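Local structure of diacylglycerol kinase (Bacillus anthracis, 3S40) at residues 93-97 against 111-117; 100-106 against 204-210; 106-110 against 296-302; 138-144 against 271-275. The protein probably phosphorylates diacylglycerol, or a related lipid, with a nucleotide as phosphate donor. All blocks are in the same frame, centred on the assembly; numbering follows the deposited sequence.

Contact 1: residues 93-97 against 111-117; sequences AIIPG and QNIAEAA
Ile95 and Pro96, at the end of strand 93-96, face the first turn of helix 113-120, which runs back almost antiparallel to the strand, with segment axes 7.7 Å apart at closest and 166° between their directions. Ile95 does most of its touching with one branch: with CG1 beside the backbone N (chi1 -59°), CG2 is left anti to it and is pressed against Ile113 CB at 3.7 Å, with Ala116 CB close by at 4.0 Å. The two isoleucine side chains meet at about a right angle. One residue further on, the proline ring sets its CD against Ala116 CB, 3.7 Å away. Ile113 CG2 reaches round to the Pro96 carbonyl O, 3.2 Å off. At the CB-CG side of the proline, Gln111 is bent at chi2 and brings its amide obliquely across the ring, OE1 lying 3.6 Å from Pro96 CB. That amide is pinned on both atoms, since OE1 accepts from Asn101 ND2 while NE2 donates to Ser104 OG and Val109 O. The helix itself starts with Asn112 as N-cap, whose OD1 takes the N-H of Glu115 at 2.9 Å, tilted 22° from the carbonyl plane. Ile113 and Ala117 also touch Ile31 of helix 24-38, and Ile95 bonds through its backbone to Val69 and Gly71. This is the beta-alpha packing of a Rossmann-like domain, a helix laid on the outermost of the four parallel strands, as in the PFK clan.

Contact 2: residues 100-106 against 204-210; sequences CNDFSRT and GEYLGGI
Arg105 spans the contact with Tyr206 and Gly209. Its CB sits over the face of the Tyr206 ring in a CH-pi contact, 3.6 Å from the centroid and 12° off the normal. CG, anti to the carbonyl carbon (chi1 -69°), leads back along the helix; CD stays above the same face, toward its rim, 3.7 Å from Tyr206 CD1. NE turns back to its own segment and donates to Cys100 O at 2.6 Å, nearly straight and in the guanidinium plane; NH1 adds a weak bond to the same oxygen. Gly209 O lies over one face of the guanidinium without a hydrogen bond to it. The helix carrying this arginine begins within the family's PGGTxND sequence, with Asn101 at the N-cap position, and Asp73 of the GGDG loop holds Asn101 N and Asp102 N. Asp102 grips the type I' turn of the other domain: OD2 accepts from Gly208 N at 2.9 Å and OD1 from Gly209 N at 2.8 Å, both on their syn sides. Cys100 SG rests on the peptide between those glycines. Thr106 OG1 takes the N-H of Glu205 at 2.9 Å and lies 2.6 Å from a water, which donates to Tyr206 O.

Contact 3: residues 106-110 against 296-302; sequences TLGVP and IYNPAVV
Leu107 and Tyr297 bring two irregular stretches of backbone together, their CA atoms 4.8 Å apart. Asn298 N donates to Leu107 O at 2.9 Å, arriving almost straight down the C=O direction. Segment 106-110 is here leaving helix 102-106 through a Schellman motif, with Gly108 at positive phi (73°). Segment 296-302 has just come off the long strand 284-296. Asn298 makes a second bond from its side chain: with CG anti to the backbone N (chi1 -170°), ND2 reaches Gly108 O at 3.0 Å. The acceptor lies in the plane of the amide, while the donor is tilted 28° from the carbonyl plane. On its other side the amide is tied down by an Asx turn, OD1 accepting from Ala300 N, which sits above the carbonyl plane. Carbon groups pack around this pair of bonds, partly against carbonyl oxygens. Leu107 sets CB against Tyr297 CB at 3.9 Å, and its CD1 reaches Ile296 O at 3.5 Å. The tyrosine ring itself leads away toward Lys126, with which it makes a cation-pi contact, while Leu107 O lies near its plane at the edge. Val301 CG1 closes on Gly108 CA at 4.0 Å, and Val302 CG1 comes to 3.5 Å from Leu107 O. Chemically, one asparagine answers two successive carbonyls at a helix C terminus, where the peptide dipoles probably make oxygens good acceptors. Because its main-chain and side-chain N-H groups both point to the same turn, two bonds fasten the C-terminal tail there, and an amide flip would lose both side-chain bonds.

Contact 4: residues 138-144 against 271-275; sequences FLNFWGI and EVDTD
Asp275 inserts its carboxylate into the bend at residues 139-141 and takes three backbone N-H groups in a row. OD1 receives Leu139 N on its syn lone pair at 2.7 Å and 172°. OD2 holds two donors from the same face of its plane, Asn140 N at 3.1 Å from above and Phe141 N, also at 3.1 Å, nearly along the C-O axis. Beyond this grip the two segments pair as antiparallel strands: Gly143 and Asp273 form a hydrogen-bonded pair, Gly143 N to Asp273 O and Asp273 N to Gly143 O each 2.8 Å. On the face of the sheet that carries Trp142 and Thr274, Val272 CG1 makes a CH-pi contact over the five-membered ring of Trp142, 3.6 Å from its centroid, while Val272 CG2 packs against Ile144 CG2. Trp142 NE1 is buried with no polar partner in the model. Phe141, its CG between the backbone N and the carbonyl carbon (chi1 82°), carries its ring over the backbone of Thr274. Further out, Asn140 ND2 bonds to Tyr206 O, and Asp275 touches Phe77 of helix 73-83. Neighbouring strands of the second antiparallel sheet of the C-terminal, NAD kinase-like beta sandwich are paired, with the Asp275 end facing the N-terminal domain.

In the fold
From the N terminus, contact 1 closes first, a short loop from strand 91-96 to helix 113-120 within the N-terminal domain. Contacts 2 and 3 both open inside that loop, on helix 102-106 and the turn after it, and both cross contact 1 and each other, sharing Thr106. Contact 2 closes about a hundred residues later, at 204-210, tying the helix to the C-terminal domain. Contact 4 opens at 138-144 before contact 2 has closed, and ends at 271-275, so these two cross as well, meeting through Asn140. Contact 3 closes last, bringing the C-terminal tail back to the N-terminal domain and enclosing contact 4 whole. Contacts 1 and 4 lie about 24 Å apart between centres.

Contact 1: residues 93-97 against 111-117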
# COMPACT_ATOMS: atom_id res chain seq x y z
N ALA A 93 5.44 10.56 -3.36
CA ALA A 93 4.16 11.20 -3.07
C ALA A 93 3.12 10.67 -4.04
O ALA A 93 3.45 10.25 -5.15
CB ALA A 93 4.26 12.71 -3.15
N ILE A 94 1.86 10.67 -3.62
CA ILE A 94 0.77 10.11 -4.43
C ILE A 94 -0.30 11.16 -4.61
O ILE A 94 -0.70 11.79 -3.65
CB ILE A 94 0.11 8.89 -3.71
CG1 ILE A 94 1.14 7.79 -3.46
CG2 ILE A 94 -1.08 8.37 -4.52
CD1 ILE A 94 0.61 6.67 -2.58
N ILE A 95 -0.74 11.35 -5.84
CA ILE A 95 -1.97 12.07 -6.08
C ILE A 95 -2.92 11.02 -6.56
O ILE A 95 -2.67 10.37 -7.57
CB ILE A 95 -1.82 13.17 -7.12
CG1 ILE A 95 -0.76 14.16 -6.67
CG2 ILE A 95 -3.17 13.88 -7.30
CD1 ILE A 95 -0.32 15.12 -7.77
N PRO A 96 -4.01 10.82 -5.82
CA PRO A 96 -4.94 9.70 -6.03
C PRO A 96 -5.67 9.83 -7.36
O PRO A 96 -6.38 10.80 -7.56
CB PRO A 96 -5.90 9.81 -4.84
CG PRO A 96 -5.87 11.26 -4.47
CD PRO A 96 -4.46 11.74 -4.78
N GLY A 97 -5.50 8.87 -8.27
CA GLY A 97 -6.12 8.96 -9.57
C GLY A 97 -6.90 7.72 -9.94
O GLY A 97 -7.25 7.53 -11.11
N GLN A 111 -8.61 13.28 -1.11
CA GLN A 111 -9.00 12.59 -2.34
C GLN A 111 -9.37 13.56 -3.47
O GLN A 111 -9.50 13.18 -4.63
CB GLN A 111 -10.12 11.57 -2.05
CG GLN A 111 -9.67 10.39 -1.17
CD GLN A 111 -8.55 9.56 -1.81
OE1 GLN A 111 -8.77 8.88 -2.81
NE2 GLN A 111 -7.34 9.62 -1.23
N ASN A 112 -9.53 14.83 -3.12
CA ASN A 112 -9.64 15.90 -4.12
C ASN A 112 -8.23 16.16 -4.66
O ASN A 112 -7.34 16.56 -3.90
CB ASN A 112 -10.22 17.16 -3.46
CG ASN A 112 -10.15 18.38 -4.35
OD1 ASN A 112 -9.08 18.85 -4.73
ND2 ASN A 112 -11.31 18.94 -4.67
N ILE A 113 -8.02 15.92 -5.95
CA ILE A 113 -6.65 15.92 -6.47
C ILE A 113 -6.00 17.29 -6.37
O ILE A 113 -4.79 17.37 -6.16
CB ILE A 113 -6.55 15.35 -7.88
CG1 ILE A 113 -7.31 16.22 -8.88
CG2 ILE A 113 -7.05 13.91 -7.90
CD1 ILE A 113 -7.21 15.71 -10.30
N ALA A 114 -6.78 18.36 -6.48
CA ALA A 114 -6.23 19.70 -6.32
C ALA A 114 -5.63 19.85 -4.92
O ALA A 114 -4.53 20.38 -4.76
CB ALA A 114 -7.30 20.78 -6.56
N GLU A 115 -6.38 19.40 -3.91
CA GLU A 115 -5.93 19.44 -2.51
C GLU A 115 -4.72 18.54 -2.25
O GLU A 115 -3.82 18.90 -1.49
CB GLU A 115 -7.07 19.06 -1.56
CG GLU A 115 -8.22 20.06 -1.56
CD GLU A 115 -7.74 21.48 -1.30
OE1 GLU A 115 -6.90 21.67 -0.40
OE2 GLU A 115 -8.20 22.41 -2.00
N ALA A 116 -4.72 17.37 -2.88
CA ALA A 116 -3.60 16.45 -2.81
C ALA A 116 -2.30 17.08 -3.35
O ALA A 116 -1.23 16.85 -2.80
CB ALA A 116 -3.93 15.16 -3.57
N ALA A 117 -2.40 17.82 -4.46
CA ALA A 117 -1.21 18.45 -5.04
C ALA A 117 -0.68 19.54 -4.11
O ALA A 117 0.51 19.66 -3.92
CB ALA A 117 -1.54 19.05 -6.47

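Contact 2: residues 100-106 against 204-210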
# COMPACT_ATOMS: atom_id res chain seq x y z
N CYS A 100 -9.88 3.40 -5.56
CA CYS A 100 -9.56 3.08 -4.17
C CYS A 100 -8.49 3.97 -3.56
O CYS A 100 -8.71 4.57 -2.51
CB CYS A 100 -9.16 1.61 -4.03
SG CYS A 100 -10.53 0.49 -4.29
N ASN A 101 -7.34 4.05 -4.21
CA ASN A 101 -6.26 4.89 -3.72
C ASN A 101 -5.93 4.53 -2.26
O ASN A 101 -5.76 5.40 -1.41
CB ASN A 101 -6.68 6.34 -3.89
CG ASN A 101 -7.15 6.63 -5.31
OD1 ASN A 101 -6.42 6.37 -6.27
ND2 ASN A 101 -8.37 7.15 -5.45
N ASP A 102 -5.85 3.23 -2.00
CA ASP A 102 -5.65 2.71 -0.66
C ASP A 102 -4.44 3.31 0.05
O ASP A 102 -4.54 3.77 1.20
CB ASP A 102 -5.52 1.19 -0.69
CG ASP A 102 -6.87 0.51 -0.78
OD1 ASP A 102 -7.85 1.12 -0.29
OD2 ASP A 102 -6.95 -0.61 -1.34
N PHE A 103 -3.30 3.32 -0.62
CA PHE A 103 -2.16 3.86 0.08
C PHE A 103 -2.18 5.38 0.28
O PHE A 103 -1.68 5.88 1.30
CB PHE A 103 -0.80 3.36 -0.43
CG PHE A 103 0.16 3.19 0.69
CD1 PHE A 103 0.10 2.06 1.49
CD2 PHE A 103 1.04 4.21 1.02
CE1 PHE A 103 0.94 1.91 2.57
CE2 PHE A 103 1.88 4.08 2.10
CZ PHE A 103 1.84 2.93 2.88
N SER A 104 -2.76 6.10 -0.67
CA SER A 104 -2.93 7.53 -0.51
C SER A 104 -3.80 7.80 0.71
O SER A 104 -3.54 8.71 1.51
CB SER A 104 -3.48 8.19 -1.81
OG SER A 104 -4.91 8.17 -1.86
N ARG A 105 -4.83 6.98 0.89
CA ARG A 105 -5.67 7.14 2.09
C ARG A 105 -4.90 6.86 3.37
O ARG A 105 -5.08 7.53 4.38
CB ARG A 105 -6.92 6.26 2.04
CG ARG A 105 -7.91 6.70 0.98
CD ARG A 105 -9.03 5.69 0.84
NE ARG A 105 -9.69 5.80 -0.45
CZ ARG A 105 -10.76 6.56 -0.66
NH1 ARG A 105 -11.30 6.60 -1.87
NH2 ARG A 105 -11.27 7.27 0.34
N THR A 106 -4.02 5.87 3.33
CA THR A 106 -3.23 5.54 4.50
C THR A 106 -2.43 6.78 4.97
O THR A 106 -2.29 7.04 6.17
CB THR A 106 -2.31 4.33 4.19
OG1 THR A 106 -3.12 3.15 4.07
CG2 THR A 106 -1.30 4.12 5.31
N GLY A 204 -0.77 -1.69 5.13
CA GLY A 204 -1.53 -0.48 4.87
C GLY A 204 -2.79 -0.39 5.71
O GLY A 204 -3.32 -1.40 6.19
N GLU A 205 -3.29 0.83 5.88
CA GLU A 205 -4.36 1.10 6.83
C GLU A 205 -5.72 1.18 6.14
O GLU A 205 -6.73 1.38 6.78
CB GLU A 205 -3.99 2.36 7.65
CG GLU A 205 -2.56 2.22 8.24
CD GLU A 205 -2.04 3.45 8.99
OE1 GLU A 205 -0.80 3.58 9.17
OE2 GLU A 205 -2.86 4.29 9.41
N TYR A 206 -5.72 0.98 4.82
CA TYR A 206 -6.94 1.01 4.03
C TYR A 206 -6.94 -0.13 3.04
O TYR A 206 -5.89 -0.52 2.54
CB TYR A 206 -7.06 2.34 3.27
CG TYR A 206 -7.54 3.46 4.13
CD1 TYR A 206 -8.87 3.87 4.08
CD2 TYR A 206 -6.69 4.08 5.03
CE1 TYR A 206 -9.32 4.90 4.89
CE2 TYR A 206 -7.14 5.11 5.83
CZ TYR A 206 -8.45 5.51 5.76
OH TYR A 206 -8.90 6.54 6.57
N LEU A 207 -8.12 -0.65 2.74
CA LEU A 207 -8.26 -1.74 1.78
C LEU A 207 -9.57 -1.58 1.06
O LEU A 207 -10.63 -1.56 1.70
CB LEU A 207 -8.26 -3.08 2.51
CG LEU A 207 -6.94 -3.83 2.60
CD1 LEU A 207 -6.73 -4.40 4.00
CD2 LEU A 207 -6.92 -4.93 1.54
N GLY A 208 -9.52 -1.47 -0.27
CA GLY A 208 -10.71 -1.32 -1.08
C GLY A 208 -11.39 0.02 -0.86
O GLY A 208 -12.61 0.11 -0.84
N GLY A 209 -10.58 1.06 -0.69
CA GLY A 209 -11.11 2.41 -0.53
C GLY A 209 -11.60 2.73 0.88
O GLY A 209 -11.94 3.88 1.16
N ILE A 210 -11.64 1.73 1.76
CA ILE A 210 -12.11 1.94 3.13
C ILE A 210 -11.11 1.46 4.18
O ILE A 210 -10.20 0.68 3.89
CB ILE A 210 -13.46 1.23 3.39
CG1 ILE A 210 -13.26 -0.29 3.32
CG2 ILE A 210 -14.53 1.75 2.42
CD1 ILE A 210 -14.52 -1.10 3.53
O HOH W 1 -7.46 8.97 4.75
O HOH W 2 -4.34 6.11 7.67
O HOH W 3 -3.36 1.24 2.30

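Contact 3: residues 106-110 against 296-302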
# COMPACT_ATOMS: atom_id res chain seq x y z
N THR A 106 -4.02 5.87 3.33
CA THR A 106 -3.23 5.54 4.50
C THR A 106 -2.43 6.78 4.97
O THR A 106 -2.29 7.04 6.17
CB THR A 106 -2.31 4.33 4.19
OG1 THR A 106 -3.12 3.15 4.07
CG2 THR A 106 -1.30 4.12 5.31
N LEU A 107 -1.97 7.56 4.00
CA LEU A 107 -1.14 8.75 4.25
C LEU A 107 -2.00 9.98 4.52
O LEU A 107 -1.48 11.08 4.74
CB LEU A 107 -0.19 9.03 3.07
CG LEU A 107 0.77 7.88 2.72
CD1 LEU A 107 1.55 8.18 1.41
CD2 LEU A 107 1.72 7.58 3.87
N GLY A 108 -3.32 9.78 4.50
CA GLY A 108 -4.25 10.85 4.81
C GLY A 108 -4.34 11.89 3.70
O GLY A 108 -4.79 13.02 3.89
N VAL A 109 -3.91 11.49 2.52
CA VAL A 109 -3.95 12.39 1.37
C VAL A 109 -5.38 12.71 0.94
O VAL A 109 -6.17 11.80 0.72
CB VAL A 109 -3.22 11.79 0.17
CG1 VAL A 109 -3.39 12.70 -1.04
CG2 VAL A 109 -1.73 11.54 0.51
N PRO A 110 -5.70 14.00 0.82
CA PRO A 110 -7.02 14.43 0.34
C PRO A 110 -7.37 13.71 -0.96
O PRO A 110 -6.50 13.55 -1.82
CB PRO A 110 -6.82 15.92 0.05
CG PRO A 110 -5.74 16.34 0.99
CD PRO A 110 -4.84 15.15 1.19
N ILE A 296 5.43 11.66 1.36
CA ILE A 296 4.65 12.84 1.68
C ILE A 296 3.36 12.38 2.34
O ILE A 296 2.74 11.42 1.89
CB ILE A 296 4.29 13.63 0.42
CG1 ILE A 296 5.54 14.29 -0.18
CG2 ILE A 296 3.22 14.69 0.74
CD1 ILE A 296 6.12 15.43 0.66
N TYR A 297 2.93 13.06 3.39
CA TYR A 297 1.68 12.68 4.02
C TYR A 297 0.97 13.90 4.61
O TYR A 297 1.48 15.03 4.51
CB TYR A 297 1.93 11.62 5.11
CG TYR A 297 2.51 12.20 6.38
CD1 TYR A 297 1.76 12.24 7.55
CD2 TYR A 297 3.81 12.73 6.41
CE1 TYR A 297 2.28 12.77 8.72
CE2 TYR A 297 4.34 13.27 7.57
CZ TYR A 297 3.55 13.28 8.73
OH TYR A 297 4.03 13.80 9.90
N ASN A 298 -0.18 13.66 5.24
CA ASN A 298 -1.02 14.73 5.78
C ASN A 298 -1.06 14.67 7.30
O ASN A 298 -1.80 13.86 7.85
CB ASN A 298 -2.44 14.60 5.24
CG ASN A 298 -3.29 15.81 5.57
OD1 ASN A 298 -2.83 16.74 6.25
ND2 ASN A 298 -4.54 15.81 5.09
N PRO A 299 -0.29 15.53 7.98
CA PRO A 299 -0.28 15.46 9.44
C PRO A 299 -1.59 15.98 10.06
O PRO A 299 -1.89 15.67 11.20
CB PRO A 299 0.90 16.37 9.83
CG PRO A 299 1.54 16.82 8.54
CD PRO A 299 0.51 16.66 7.47
N ALA A 300 -2.38 16.73 9.29
CA ALA A 300 -3.68 17.21 9.77
C ALA A 300 -4.69 16.08 9.90
O ALA A 300 -5.71 16.22 10.57
CB ALA A 300 -4.21 18.29 8.85
N VAL A 301 -4.41 14.97 9.24
CA VAL A 301 -5.29 13.81 9.24
C VAL A 301 -4.58 12.58 9.83
O VAL A 301 -5.23 11.70 10.41
CB VAL A 301 -5.80 13.51 7.81
CG1 VAL A 301 -6.53 12.18 7.76
CG2 VAL A 301 -6.70 14.65 7.31
N VAL A 302 -3.26 12.52 9.69
CA VAL A 302 -2.52 11.32 10.06
C VAL A 302 -1.06 11.64 10.40
O VAL A 302 -0.68 11.68 11.57
CB VAL A 302 -2.53 10.30 8.90
CG1 VAL A 302 -1.21 10.35 8.14
CG2 VAL A 302 -2.79 8.91 9.42

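Contact 4: residues 138-144 against 271-275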
# COMPACT_ATOMS: atom_id res chain seq x y z
N PHE A 138 5.70 -5.51 -1.03
CA PHE A 138 4.35 -4.94 -1.02
C PHE A 138 4.15 -3.85 0.03
O PHE A 138 4.79 -3.85 1.08
CB PHE A 138 3.25 -6.01 -0.90
CG PHE A 138 3.23 -6.73 0.41
CD1 PHE A 138 2.39 -6.31 1.44
CD2 PHE A 138 4.03 -7.84 0.62
CE1 PHE A 138 2.36 -6.99 2.65
CE2 PHE A 138 4.00 -8.53 1.82
CZ PHE A 138 3.17 -8.10 2.85
N LEU A 139 3.25 -2.94 -0.28
CA LEU A 139 2.99 -1.78 0.55
C LEU A 139 1.70 -1.96 1.36
O LEU A 139 1.56 -1.42 2.47
CB LEU A 139 2.86 -0.55 -0.34
CG LEU A 139 3.46 0.75 0.14
CD1 LEU A 139 4.81 0.49 0.78
CD2 LEU A 139 3.58 1.72 -1.03
N ASN A 140 0.77 -2.71 0.80
CA ASN A 140 -0.57 -2.79 1.37
C ASN A 140 -0.90 -4.10 2.06
O ASN A 140 -1.18 -4.12 3.26
CB ASN A 140 -1.62 -2.48 0.31
CG ASN A 140 -2.45 -1.29 0.67
OD1 ASN A 140 -2.37 -0.25 0.03
ND2 ASN A 140 -3.24 -1.43 1.73
N PHE A 141 -0.86 -5.19 1.32
CA PHE A 141 -1.32 -6.43 1.90
C PHE A 141 -0.84 -7.65 1.14
O PHE A 141 -0.50 -7.58 -0.03
CB PHE A 141 -2.86 -6.44 1.99
CG PHE A 141 -3.54 -6.82 0.70
CD1 PHE A 141 -3.89 -8.14 0.46
CD2 PHE A 141 -3.79 -5.87 -0.28
CE1 PHE A 141 -4.50 -8.50 -0.73
CE2 PHE A 141 -4.39 -6.23 -1.48
CZ PHE A 141 -4.75 -7.54 -1.70
N TRP A 142 -0.83 -8.77 1.86
CA TRP A 142 -0.55 -10.09 1.31
C TRP A 142 -1.74 -10.94 1.78
O TRP A 142 -2.11 -10.90 2.96
CB TRP A 142 0.76 -10.58 1.93
CG TRP A 142 1.19 -12.00 1.64
CD1 TRP A 142 2.25 -12.39 0.85
CD2 TRP A 142 0.65 -13.21 2.20
NE1 TRP A 142 2.37 -13.76 0.87
CE2 TRP A 142 1.40 -14.29 1.68
CE3 TRP A 142 -0.42 -13.49 3.06
CZ2 TRP A 142 1.12 -15.62 2.00
CZ3 TRP A 142 -0.69 -14.81 3.38
CH2 TRP A 142 0.08 -15.86 2.85
N GLY A 143 -2.36 -11.68 0.86
CA GLY A 143 -3.51 -12.50 1.20
C GLY A 143 -3.65 -13.80 0.41
O GLY A 143 -3.38 -13.85 -0.79
N ILE A 144 -4.05 -14.86 1.11
CA ILE A 144 -4.43 -16.13 0.49
C ILE A 144 -5.87 -16.46 0.92
O ILE A 144 -6.23 -16.26 2.08
CB ILE A 144 -3.53 -17.30 0.94
CG1 ILE A 144 -3.59 -17.47 2.46
CG2 ILE A 144 -2.10 -17.11 0.48
CD1 ILE A 144 -2.75 -18.62 2.99
N GLU A 271 -2.27 -19.92 -4.06
CA GLU A 271 -1.83 -18.72 -4.74
C GLU A 271 -1.94 -17.51 -3.83
O GLU A 271 -2.85 -17.43 -2.99
CB GLU A 271 -2.66 -18.50 -6.00
CG GLU A 271 -2.34 -17.22 -6.74
CD GLU A 271 -3.18 -17.06 -8.00
OE1 GLU A 271 -4.34 -17.51 -8.00
OE2 GLU A 271 -2.66 -16.49 -8.99
N VAL A 272 -1.03 -16.56 -3.98
CA VAL A 272 -1.02 -15.37 -3.15
C VAL A 272 -1.44 -14.11 -3.91
O VAL A 272 -1.06 -13.92 -5.06
CB VAL A 272 0.37 -15.12 -2.53
CG1 VAL A 272 0.44 -13.73 -1.90
CG2 VAL A 272 0.70 -16.21 -1.51
N ASP A 273 -2.22 -13.26 -3.24
CA ASP A 273 -2.61 -11.97 -3.80
C ASP A 273 -1.95 -10.82 -3.02
O ASP A 273 -1.86 -10.86 -1.79
CB ASP A 273 -4.12 -11.83 -3.77
CG ASP A 273 -4.60 -10.59 -4.48
OD1 ASP A 273 -4.40 -9.48 -3.93
OD2 ASP A 273 -5.18 -10.71 -5.58
N THR A 274 -1.50 -9.80 -3.74
CA THR A 274 -0.93 -8.61 -3.11
C THR A 274 -1.53 -7.34 -3.68
O THR A 274 -2.55 -7.36 -4.37
CB THR A 274 0.58 -8.52 -3.33
OG1 THR A 274 0.85 -8.50 -4.74
CG2 THR A 274 1.29 -9.70 -2.69
N ASP A 275 -0.88 -6.21 -3.40
CA ASP A 275 -1.41 -4.91 -3.79
C ASP A 275 -2.05 -4.97 -5.18
O ASP A 275 -1.41 -4.66 -6.18
CB ASP A 275 -0.30 -3.85 -3.78
CG ASP A 275 0.55 -3.91 -2.51
OD1 ASP A 275 1.60 -3.23 -2.46
OD2 ASP A 275 0.17 -4.64 -1.56